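Local coordinates for protein Cap5O (Staphylococcus aureus, PDB 3OJO) that oxidises UDP-N-acetylmannosamine as an NAD-dependent dehydrogenase in capsular polysaccharide biosynthesis, at residues Ile125-Thr130 with Leu157-Glu162; Asn177-Gly182 with Ile204-Arg209; Lys399-Phe404 with Phe414-Tyr419. All coordinates share one frame; numbering follows the deposited sequence.

How the contacts relate
Contacts 1 and 2 belong to one eight-stranded sheet of the NAD-binding domain, and their centres lie about 9 Å apart. Strand 156-159 of contact 1 and strand 178-182 of contact 2 are neighbours in it, and a salt bridge of 2.8 Å from Arg178 NH1 to Glu162 OE1 ties the two. Contact 1 reaches the bound NAD directly through Thr130, whereas the side chain of Arg178 in contact 2 stays about 10 Å from the cofactor. Contact 3 lies in the separate five-stranded sheet near the C-terminus, its centre about 48 Å from that of contact 1 and about 51 Å from that of contact 2, on the opposite side of the chain's centre.

Contact 1 (Ile125-Thr130 with Leu157-Glu162); sequences IIVEST and LVHCPE. With NAD (nicotinamide-adenine-dinucleotide), chain J.
The tight part of this contact begins with the parallel pairing of strands 125-127 and 157-159, whose axes approach to 4.7 Å. Val158 N donates to Ile125 O along an almost straight line (179°), and Val127 N donates to Val158 O at 2.8 Å. Ile126 and Val158 lie side by side on one sheet face; on the other, Leu157 CD2 rests on Ile125 CB at 3.8 Å. Val127 O is gripped twice from above its carbonyl plane, by Cys160 N at 3.1 Å and, in a bent bond (134°) consistent with a proton on ND1, by His159 ND1 at 2.8 Å. With helix 135-145 as the crossover, this is a beta-alpha-beta unit of the Rossmann fold. Buried Glu128 and Glu162 extend the close packing: Glu162 CB lies alongside the Glu128 side chain, Glu162 N meets a lone pair of Glu128 O, and the carboxylate planes are turned 81° against each other with Glu128 OE2 3.1 Å from Glu162 OE1. Tyr195 OH bonds the former and Arg178 the latter, which would ease the repulsion. The looser side is at partly exposed Thr130, where a water donates to Glu128 O and Glu162 O and accepts from Thr130 OG1, while Thr130 N donates to NAD O2D at 2.9 Å.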
loop_
_atom_site.group_PDB
_atom_site.type_symbol
_atom_site.label_atom_id
_atom_site.label_comp_id
_atom_site.label_asym_id
_atom_site.label_seq_id
_atom_site.Cartn_x
_atom_site.Cartn_y
_atom_site.Cartn_z
ATOM N N ILE B 125 -6.962 -12.817 -31.954
ATOM C CA ILE B 125 -5.640 -12.870 -31.336
ATOM C C ILE B 125 -5.829 -12.524 -29.872
ATOM O O ILE B 125 -6.293 -11.430 -29.550
ATOM C CB ILE B 125 -4.571 -11.957 -32.013
ATOM C CG1 ILE B 125 -4.509 -12.118 -33.580
ATOM C CG2 ILE B 125 -3.197 -12.073 -31.329
ATOM C CD1 ILE B 125 -4.151 -13.400 -34.143
ATOM N N ILE B 126 -5.512 -13.480 -28.994
ATOM C CA ILE B 126 -5.563 -13.320 -27.546
ATOM C C ILE B 126 -4.138 -13.325 -27.038
ATOM O O ILE B 126 -3.362 -14.209 -27.393
ATOM C CB ILE B 126 -6.429 -14.368 -26.819
ATOM C CG1 ILE B 126 -7.869 -14.403 -27.386
ATOM C CG2 ILE B 126 -6.437 -14.103 -25.290
ATOM C CD1 ILE B 126 -8.625 -15.681 -27.076
ATOM N N VAL B 127 -3.784 -12.309 -26.248
ATOM C CA VAL B 127 -2.479 -12.238 -25.617
ATOM C C VAL B 127 -2.728 -12.552 -24.138
ATOM O O VAL B 127 -3.424 -11.794 -23.454
ATOM C CB VAL B 127 -1.772 -10.896 -25.890
ATOM C CG1 VAL B 127 -0.405 -10.843 -25.220
ATOM C CG2 VAL B 127 -1.619 -10.672 -27.389
ATOM N N GLU B 128 -2.285 -13.750 -23.693
ATOM C CA GLU B 128 -2.448 -14.209 -22.308
ATOM C C GLU B 128 -1.249 -13.816 -21.428
ATOM O O GLU B 128 -1.370 -13.774 -20.211
ATOM C CB GLU B 128 -2.676 -15.720 -22.251
ATOM C CG GLU B 128 -4.133 -16.130 -22.357
ATOM C CD GLU B 128 -4.418 -17.597 -22.069
ATOM O OE1 GLU B 128 -3.453 -18.364 -21.829
ATOM O OE2 GLU B 128 -5.611 -17.983 -22.099
ATOM N N SER B 129 -0.109 -13.528 -22.050
ATOM C CA SER B 129 1.146 -13.111 -21.431
ATOM C C SER B 129 0.997 -11.745 -20.762
ATOM O O SER B 129 0.161 -10.934 -21.175
ATOM C CB SER B 129 2.229 -13.005 -22.508
ATOM O OG SER B 129 2.358 -14.215 -23.230
ATOM N N THR B 130 1.840 -11.469 -19.771
ATOM C CA THR B 130 1.815 -10.183 -19.084
ATOM C C THR B 130 2.322 -9.119 -20.011
ATOM O O THR B 130 3.406 -9.271 -20.576
ATOM C CB THR B 130 2.581 -10.257 -17.766
ATOM O OG1 THR B 130 1.910 -11.229 -16.959
ATOM C CG2 THR B 130 2.624 -8.909 -17.041
ATOM N N LEU B 157 -8.759 -8.382 -31.365
ATOM C CA LEU B 157 -7.628 -8.282 -30.457
ATOM C C LEU B 157 -8.081 -8.262 -28.987
ATOM O O LEU B 157 -8.717 -7.302 -28.551
ATOM C CB LEU B 157 -6.774 -7.049 -30.781
ATOM C CG LEU B 157 -6.006 -6.973 -32.097
ATOM C CD1 LEU B 157 -5.094 -5.747 -32.102
ATOM C CD2 LEU B 157 -5.173 -8.225 -32.342
ATOM N N VAL B 158 -7.772 -9.343 -28.244
ATOM C CA VAL B 158 -8.111 -9.532 -26.827
ATOM C C VAL B 158 -6.843 -9.710 -25.967
ATOM O O VAL B 158 -5.958 -10.484 -26.331
ATOM C CB VAL B 158 -9.037 -10.768 -26.611
ATOM C CG1 VAL B 158 -9.434 -10.938 -25.136
ATOM C CG2 VAL B 158 -10.267 -10.736 -27.508
ATOM N N HIS B 159 -6.782 -9.023 -24.813
ATOM C CA HIS B 159 -5.792 -9.262 -23.785
ATOM C C HIS B 159 -6.573 -9.903 -22.668
ATOM O O HIS B 159 -7.480 -9.282 -22.117
ATOM C CB HIS B 159 -5.091 -8.001 -23.258
ATOM C CG HIS B 159 -4.133 -8.288 -22.117
ATOM N ND1 HIS B 159 -3.156 -9.272 -22.213
ATOM C CD2 HIS B 159 -4.031 -7.704 -20.896
ATOM C CE1 HIS B 159 -2.528 -9.272 -21.052
ATOM N NE2 HIS B 159 -3.009 -8.337 -20.234
ATOM N N CYS B 160 -6.288 -11.168 -22.388
ATOM C CA CYS B 160 -6.872 -11.852 -21.256
ATOM C C CYS B 160 -5.705 -12.361 -20.401
ATOM O O CYS B 160 -5.060 -13.344 -20.756
ATOM C CB CYS B 160 -7.818 -12.974 -21.657
ATOM S SG CYS B 160 -8.360 -13.970 -20.246
ATOM N N PRO B 161 -5.371 -11.656 -19.311
ATOM C CA PRO B 161 -4.237 -12.073 -18.483
ATOM C C PRO B 161 -4.432 -13.424 -17.815
ATOM O O PRO B 161 -5.410 -13.678 -17.112
ATOM C CB PRO B 161 -4.066 -10.934 -17.467
ATOM C CG PRO B 161 -4.958 -9.863 -17.899
ATOM C CD PRO B 161 -6.019 -10.452 -18.764
ATOM N N GLU B 162 -3.487 -14.302 -18.090
ATOM C CA GLU B 162 -3.524 -15.647 -17.568
ATOM C C GLU B 162 -2.610 -15.824 -16.364
ATOM O O GLU B 162 -1.430 -15.456 -16.397
ATOM C CB GLU B 162 -3.269 -16.678 -18.682
ATOM C CG GLU B 162 -3.754 -18.074 -18.364
ATOM C CD GLU B 162 -5.242 -18.221 -18.178
ATOM O OE1 GLU B 162 -5.902 -18.746 -19.103
ATOM O OE2 GLU B 162 -5.734 -17.898 -17.071
HETATM P PA NAD J . 7.216 -20.618 -19.490
HETATM O O1A NAD J . 8.640 -20.234 -19.579
HETATM O O2A NAD J . 7.013 -21.767 -18.583
HETATM O O5B NAD J . 6.691 -20.986 -20.964
HETATM C C5B NAD J . 7.008 -20.202 -22.083
HETATM C C4B NAD J . 7.148 -21.135 -23.263
HETATM O O4B NAD J . 6.996 -20.399 -24.459
HETATM C C3B NAD J . 8.508 -21.845 -23.312
HETATM O O3B NAD J . 8.305 -23.229 -23.574
HETATM C C2B NAD J . 9.167 -21.216 -24.533
HETATM O O2B NAD J . 10.061 -22.082 -25.204
HETATM C C1B NAD J . 7.973 -20.839 -25.392
HETATM N N9A NAD J . 8.312 -19.755 -26.326
HETATM C C8A NAD J . 9.109 -18.664 -26.054
HETATM N N7A NAD J . 9.091 -17.835 -27.122
HETATM C C5A NAD J . 8.298 -18.394 -28.069
HETATM C C6A NAD J . 7.952 -17.978 -29.356
HETATM N N6A NAD J . 8.446 -16.821 -29.810
HETATM N N1A NAD J . 7.099 -18.769 -30.122
HETATM C C2A NAD J . 6.587 -19.951 -29.611
HETATM N N3A NAD J . 6.937 -20.358 -28.338
HETATM C C4A NAD J . 7.778 -19.593 -27.579
HETATM O O3 NAD J . 6.359 -19.316 -19.049
HETATM P PN NAD J . 4.904 -19.390 -18.375
HETATM O O1N NAD J . 5.095 -19.627 -16.922
HETATM O O2N NAD J . 4.031 -20.286 -19.174
HETATM O O5D NAD J . 4.385 -17.898 -18.508
HETATM C C5D NAD J . 4.531 -17.169 -19.699
HETATM C C4D NAD J . 4.157 -15.720 -19.403
HETATM O O4D NAD J . 2.813 -15.641 -18.956
HETATM C C3D NAD J . 4.940 -15.097 -18.247
HETATM O O3D NAD J . 6.278 -14.726 -18.519
HETATM C C2D NAD J . 4.053 -13.914 -17.949
HETATM O O2D NAD J . 4.114 -13.023 -19.034
HETATM C C1D NAD J . 2.680 -14.561 -18.042
HETATM N N1N NAD J . 2.302 -14.980 -16.674
HETATM C C2N NAD J . 2.525 -16.257 -16.208
HETATM C C3N NAD J . 2.176 -16.587 -14.889
HETATM C C7N NAD J . 1.995 -18.026 -14.491
HETATM O O7N NAD J . 0.847 -18.359 -13.734
HETATM N N7N NAD J . 2.917 -18.937 -14.828
HETATM C C4N NAD J . 1.638 -15.606 -14.044
HETATM C C5N NAD J . 1.450 -14.305 -14.508
HETATM C C6N NAD J . 1.806 -14.011 -15.826
HETATM O O HOH W 1 -0.349 -13.417 -17.781
#

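Contact 2 (Asn177-Gly182 with Ile204-Arg209); sequences NRIIGG and IETDAR
Ile204, Thr206 and Ile180 have the most surface buried where strand 178-182 lies beside the parallel strand 203-207; the axes of 178-182 and 204-207 are 4.5 Å apart at closest approach and 28° from parallel. N and O of Ile204 both reach strand 178-182, bonding on either side of Ile179: Ile204 N donates to Arg178 O at 2.7 Å, and Ile204 O accepts from Ile180 N at 2.8 Å, the donors lying nearly along the C=O axes. Its CG1 is anti to the carbonyl carbon, and a chi2 of 84° swings CD1 back across Arg178 O to touch Asn177 CB at 3.8 Å. Thr206 takes the next rungs: its N donates to Ile180 O, and its O accepts from Gly182 N at 3.1 Å in the carbonyl plane. Its CG2 occupies the crowded place between backbone N and carbonyl carbon, from where it meets Ile179 CG2 at 3.7 Å. Ile180 projects to the other face, carrying CB and CG1 beside Ile204 O, and there packs on Tyr195 of helix 185-195, the crossover of this beta-alpha-beta unit. At the end of the strand, Asp207 is the N-cap of helix 208-238, and Ala208 N donates to Gly182 O from above the carbonyl plane. On the face of Ile179, Ile204 and Thr206, Met249 of the second subunit packs against all three. The chemistry thus divides in two: five backbone hydrogen bonds set the register, while apolar branches supply a surface for the dimer, which implies that this outermost strand serves the subunit interface as well as the sheet.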
loop_
_atom_site.group_PDB
_atom_site.type_symbol
_atom_site.label_atom_id
_atom_site.label_comp_id
_atom_site.label_asym_id
_atom_site.label_seq_id
_atom_site.Cartn_x
_atom_site.Cartn_y
_atom_site.Cartn_z
ATOM N N ASN B 177 -12.475 -16.203 -12.217
ATOM C CA ASN B 177 -13.059 -15.066 -12.905
ATOM C C ASN B 177 -11.989 -14.575 -13.875
ATOM O O ASN B 177 -10.794 -14.657 -13.594
ATOM C CB ASN B 177 -13.470 -13.971 -11.937
ATOM C CG ASN B 177 -14.604 -14.334 -11.017
ATOM O OD1 ASN B 177 -15.237 -15.385 -11.124
ATOM N ND2 ASN B 177 -14.907 -13.443 -10.097
ATOM N N ARG B 178 -12.414 -14.139 -15.038
ATOM C CA ARG B 178 -11.520 -13.808 -16.111
ATOM C C ARG B 178 -11.755 -12.407 -16.623
ATOM O O ARG B 178 -12.903 -12.011 -16.821
ATOM C CB ARG B 178 -11.788 -14.829 -17.216
ATOM C CG ARG B 178 -10.603 -15.118 -18.083
ATOM C CD ARG B 178 -10.856 -16.319 -18.963
ATOM N NE ARG B 178 -10.333 -17.544 -18.359
ATOM C CZ ARG B 178 -9.072 -17.944 -18.463
ATOM N NH1 ARG B 178 -8.185 -17.203 -19.119
ATOM N NH2 ARG B 178 -8.683 -19.081 -17.900
ATOM N N ILE B 179 -10.669 -11.673 -16.880
ATOM C CA ILE B 179 -10.732 -10.345 -17.454
ATOM C C ILE B 179 -10.579 -10.479 -18.983
ATOM O O ILE B 179 -9.595 -11.051 -19.456
ATOM C CB ILE B 179 -9.680 -9.396 -16.816
ATOM C CG1 ILE B 179 -9.979 -9.160 -15.317
ATOM C CG2 ILE B 179 -9.575 -8.078 -17.589
ATOM C CD1 ILE B 179 -8.921 -8.485 -14.576
ATOM N N ILE B 180 -11.580 -9.967 -19.745
ATOM C CA ILE B 180 -11.573 -9.974 -21.206
ATOM C C ILE B 180 -11.396 -8.519 -21.610
ATOM O O ILE B 180 -12.353 -7.744 -21.517
ATOM C CB ILE B 180 -12.876 -10.603 -21.827
ATOM C CG1 ILE B 180 -13.300 -11.973 -21.184
ATOM C CG2 ILE B 180 -12.845 -10.629 -23.375
ATOM C CD1 ILE B 180 -12.420 -13.169 -21.421
ATOM N N GLY B 181 -10.171 -8.159 -22.005
ATOM C CA GLY B 181 -9.818 -6.816 -22.437
ATOM C C GLY B 181 -9.729 -6.706 -23.945
ATOM O O GLY B 181 -8.677 -6.993 -24.524
ATOM N N GLY B 182 -10.830 -6.291 -24.580
ATOM C CA GLY B 182 -10.890 -6.110 -26.025
ATOM C C GLY B 182 -10.470 -4.717 -26.460
ATOM O O GLY B 182 -10.653 -3.747 -25.717
ATOM N N ILE B 204 -15.281 -10.781 -16.820
ATOM C CA ILE B 204 -15.315 -9.336 -16.645
ATOM C C ILE B 204 -14.964 -8.709 -17.995
ATOM O O ILE B 204 -13.920 -9.018 -18.578
ATOM C CB ILE B 204 -14.407 -8.865 -15.452
ATOM C CG1 ILE B 204 -14.894 -9.414 -14.093
ATOM C CG2 ILE B 204 -14.346 -7.359 -15.355
ATOM C CD1 ILE B 204 -14.442 -10.766 -13.739
ATOM N N GLU B 205 -15.873 -7.881 -18.507
ATOM C CA GLU B 205 -15.730 -7.209 -19.786
ATOM C C GLU B 205 -15.165 -5.834 -19.583
ATOM O O GLU B 205 -15.693 -5.060 -18.785
ATOM C CB GLU B 205 -17.078 -7.099 -20.508
ATOM C CG GLU B 205 -17.715 -8.436 -20.849
ATOM C CD GLU B 205 -19.114 -8.316 -21.412
ATOM O OE1 GLU B 205 -19.408 -7.279 -22.054
ATOM O OE2 GLU B 205 -19.922 -9.249 -21.193
ATOM N N THR B 206 -14.106 -5.513 -20.334
ATOM C CA THR B 206 -13.436 -4.216 -20.280
ATOM C C THR B 206 -12.610 -4.016 -21.533
ATOM O O THR B 206 -12.576 -4.911 -22.363
ATOM C CB THR B 206 -12.636 -4.052 -18.957
ATOM O OG1 THR B 206 -12.032 -2.771 -18.980
ATOM C CG2 THR B 206 -11.563 -5.132 -18.743
ATOM N N ASP B 207 -11.959 -2.860 -21.681
ATOM C CA ASP B 207 -11.078 -2.633 -22.816
ATOM C C ASP B 207 -9.639 -3.101 -22.476
ATOM O O ASP B 207 -9.285 -3.248 -21.299
ATOM C CB ASP B 207 -11.147 -1.176 -23.333
ATOM C CG ASP B 207 -10.626 -0.111 -22.374
ATOM O OD1 ASP B 207 -10.327 -0.454 -21.206
ATOM O OD2 ASP B 207 -10.440 1.048 -22.822
ATOM N N ALA B 208 -8.849 -3.376 -23.518
ATOM C CA ALA B 208 -7.490 -3.890 -23.429
ATOM C C ALA B 208 -6.579 -3.092 -22.480
ATOM O O ALA B 208 -5.921 -3.708 -21.642
ATOM C CB ALA B 208 -6.877 -4.007 -24.815
ATOM N N ARG B 209 -6.593 -1.753 -22.558
ATOM C CA ARG B 209 -5.786 -0.886 -21.694
ATOM C C ARG B 209 -6.119 -1.031 -20.193
ATOM O O ARG B 209 -5.206 -0.979 -19.378
ATOM C CB ARG B 209 -5.813 0.587 -22.172
ATOM C CG ARG B 209 -7.162 1.327 -21.985
ATOM C CD ARG B 209 -7.139 2.699 -22.628
ATOM N NE ARG B 209 -7.178 2.622 -24.095
ATOM C CZ ARG B 209 -6.802 3.600 -24.919
ATOM N NH1 ARG B 209 -6.373 4.755 -24.438
ATOM N NH2 ARG B 209 -6.849 3.425 -26.226
#

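Contact 3 (Lys399-Phe404 with Phe414-Tyr419); sequences KHKVIF and FEDVLY
An inverse gamma turn centred on Lys401 ushers segment 399-404 into its strand, marked by a weak bond from Val402 N back to His400 O at 3.0 Å. The turn leaves Lys401 O directed at the other segment, where it accepts from Leu418 N at 2.8 Å, nearly along the C=O axis. Two residues on, Ile403 N donates to Leu418 O at 2.9 Å with an N-H...O angle of 169°. Leu418 thus bonds Lys401 O and Ile403 N through its own N and O, the parallel pattern around the bridge of Val402 with Leu418, and Ile403 pairs next with Tyr419. The nine residues between the segments contain no helix.

The side chains divide by face. Ile403 buries the most surface: with CG1 anti to the carbonyl carbon and chi2 at 172°, its extended branch puts CD1 against Val417 CG1 at 3.7 Å and against Phe414 CZ at 3.8 Å. Its other branch, anti to the backbone N, brings CG2 to Tyr419 CD2 at 3.7 Å. On the opposite face Val402 and Leu418 lie side by side, methyl to methyl. The aliphatic chain of Lys401, extended beyond CG, crosses Val417 at about a right angle, its CD 4.0 Å from Val417 CG2. The Lys401 chain then lies alongside Asp416, but NZ, 4.4 Å from Asp416 OD2, falls short of a salt bridge; Asp396 takes that role.

Within the C-terminal five-stranded parallel sheet, in the domain that binds UDP in this family, strand 418-420 is the outermost in this chain. Strand 402-405 lies between it and strand 377-380, with Ile403 touching Ile380, while Phe404 packs on Thr305 and Ile309 of helix 286-312.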
loop_
_atom_site.group_PDB
_atom_site.type_symbol
_atom_site.label_atom_id
_atom_site.label_comp_id
_atom_site.label_asym_id
_atom_site.label_seq_id
_atom_site.Cartn_x
_atom_site.Cartn_y
_atom_site.Cartn_z
ATOM N N LYS B 399 27.636 -26.455 13.857
ATOM C CA LYS B 399 28.716 -25.967 14.727
ATOM C C LYS B 399 28.111 -25.030 15.779
ATOM O O LYS B 399 28.616 -24.953 16.903
ATOM C CB LYS B 399 29.793 -25.236 13.901
ATOM C CG LYS B 399 31.007 -24.795 14.701
ATOM C CD LYS B 399 32.146 -24.307 13.830
ATOM C CE LYS B 399 33.353 -23.966 14.674
ATOM N NZ LYS B 399 34.602 -23.915 13.873
ATOM N N HIS B 400 27.030 -24.311 15.394
ATOM C CA HIS B 400 26.252 -23.402 16.236
ATOM C C HIS B 400 24.807 -23.492 15.772
ATOM O O HIS B 400 24.531 -23.232 14.607
ATOM C CB HIS B 400 26.756 -21.956 16.106
ATOM C CG HIS B 400 28.179 -21.764 16.524
ATOM N ND1 HIS B 400 28.538 -21.693 17.858
ATOM C CD2 HIS B 400 29.287 -21.616 15.762
ATOM C CE1 HIS B 400 29.851 -21.516 17.864
ATOM N NE2 HIS B 400 30.345 -21.458 16.626
ATOM N N LYS B 401 23.889 -23.893 16.658
ATOM C CA LYS B 401 22.476 -24.018 16.307
ATOM C C LYS B 401 21.739 -22.655 16.304
ATOM O O LYS B 401 20.987 -22.337 17.236
ATOM C CB LYS B 401 21.769 -25.076 17.177
ATOM C CG LYS B 401 22.240 -26.507 16.926
ATOM C CD LYS B 401 21.461 -27.505 17.778
ATOM C CE LYS B 401 22.188 -28.814 17.950
ATOM N NZ LYS B 401 21.384 -29.793 18.729
ATOM N N VAL B 402 21.993 -21.835 15.254
ATOM C CA VAL B 402 21.334 -20.532 15.084
ATOM C C VAL B 402 20.610 -20.417 13.737
ATOM O O VAL B 402 21.148 -20.825 12.707
ATOM C CB VAL B 402 22.165 -19.266 15.466
ATOM C CG1 VAL B 402 22.949 -19.468 16.764
ATOM C CG2 VAL B 402 23.084 -18.816 14.346
ATOM N N ILE B 403 19.374 -19.895 13.765
ATOM C CA ILE B 403 18.527 -19.697 12.589
ATOM C C ILE B 403 18.135 -18.218 12.438
ATOM O O ILE B 403 17.567 -17.643 13.373
ATOM C CB ILE B 403 17.243 -20.583 12.654
ATOM C CG1 ILE B 403 17.578 -22.086 12.670
ATOM C CG2 ILE B 403 16.264 -20.239 11.503
ATOM C CD1 ILE B 403 16.398 -22.985 12.919
ATOM N N PHE B 404 18.403 -17.622 11.248
ATOM C CA PHE B 404 17.926 -16.288 10.880
ATOM C C PHE B 404 16.912 -16.480 9.742
ATOM O O PHE B 404 17.275 -16.781 8.594
ATOM C CB PHE B 404 19.038 -15.288 10.507
ATOM C CG PHE B 404 18.520 -13.923 10.097
ATOM C CD1 PHE B 404 17.399 -13.365 10.715
ATOM C CD2 PHE B 404 19.150 -13.193 9.098
ATOM C CE1 PHE B 404 16.904 -12.123 10.315
ATOM C CE2 PHE B 404 18.662 -11.942 8.716
ATOM C CZ PHE B 404 17.550 -11.416 9.334
ATOM N N PHE B 414 11.795 -24.142 19.623
ATOM C CA PHE B 414 13.002 -24.917 19.938
ATOM C C PHE B 414 13.481 -24.671 21.380
ATOM O O PHE B 414 12.832 -23.943 22.138
ATOM C CB PHE B 414 14.140 -24.527 18.980
ATOM C CG PHE B 414 13.829 -24.517 17.507
ATOM C CD1 PHE B 414 14.084 -25.631 16.721
ATOM C CD2 PHE B 414 13.367 -23.364 16.887
ATOM C CE1 PHE B 414 13.849 -25.607 15.348
ATOM C CE2 PHE B 414 13.119 -23.343 15.513
ATOM C CZ PHE B 414 13.370 -24.463 14.753
ATOM N N GLU B 415 14.636 -25.272 21.744
ATOM C CA GLU B 415 15.298 -25.094 23.036
ATOM C C GLU B 415 16.801 -24.971 22.814
ATOM O O GLU B 415 17.380 -23.938 23.165
ATOM C CB GLU B 415 14.948 -26.211 24.032
ATOM C CG GLU B 415 14.942 -25.741 25.482
ATOM C CD GLU B 415 16.301 -25.640 26.153
ATOM O OE1 GLU B 415 16.812 -26.683 26.622
ATOM O OE2 GLU B 415 16.843 -24.513 26.236
ATOM N N ASP B 416 17.421 -25.990 22.175
ATOM C CA ASP B 416 18.860 -25.998 21.853
ATOM C C ASP B 416 19.178 -24.943 20.784
ATOM O O ASP B 416 20.264 -24.357 20.808
ATOM C CB ASP B 416 19.326 -27.370 21.306
ATOM C CG ASP B 416 18.825 -28.600 22.031
ATOM O OD1 ASP B 416 19.366 -28.912 23.118
ATOM O OD2 ASP B 416 17.953 -29.300 21.472
ATOM N N VAL B 417 18.220 -24.711 19.855
ATOM C CA VAL B 417 18.361 -23.827 18.694
ATOM C C VAL B 417 17.924 -22.392 19.013
ATOM O O VAL B 417 16.838 -22.186 19.565
ATOM C CB VAL B 417 17.618 -24.389 17.439
ATOM C CG1 VAL B 417 17.994 -23.620 16.180
ATOM C CG2 VAL B 417 17.872 -25.888 17.236
ATOM N N LEU B 418 18.772 -21.404 18.649
ATOM C CA LEU B 418 18.471 -19.977 18.796
ATOM C C LEU B 418 17.777 -19.487 17.513
ATOM O O LEU B 418 18.410 -19.424 16.455
ATOM C CB LEU B 418 19.746 -19.163 19.049
ATOM C CG LEU B 418 20.373 -19.268 20.432
ATOM C CD1 LEU B 418 21.825 -18.861 20.380
ATOM C CD2 LEU B 418 19.643 -18.399 21.434
ATOM N N TYR B 419 16.468 -19.191 17.604
ATOM C CA TYR B 419 15.668 -18.747 16.461
ATOM C C TYR B 419 15.459 -17.231 16.381
ATOM O O TYR B 419 14.911 -16.617 17.301
ATOM C CB TYR B 419 14.318 -19.488 16.390
ATOM C CG TYR B 419 13.430 -19.005 15.264
ATOM C CD1 TYR B 419 12.440 -18.054 15.492
ATOM C CD2 TYR B 419 13.582 -19.494 13.969
ATOM C CE1 TYR B 419 11.643 -17.579 14.454
ATOM C CE2 TYR B 419 12.782 -19.034 12.925
ATOM C CZ TYR B 419 11.817 -18.074 13.173
ATOM O OH TYR B 419 11.010 -17.630 12.161
#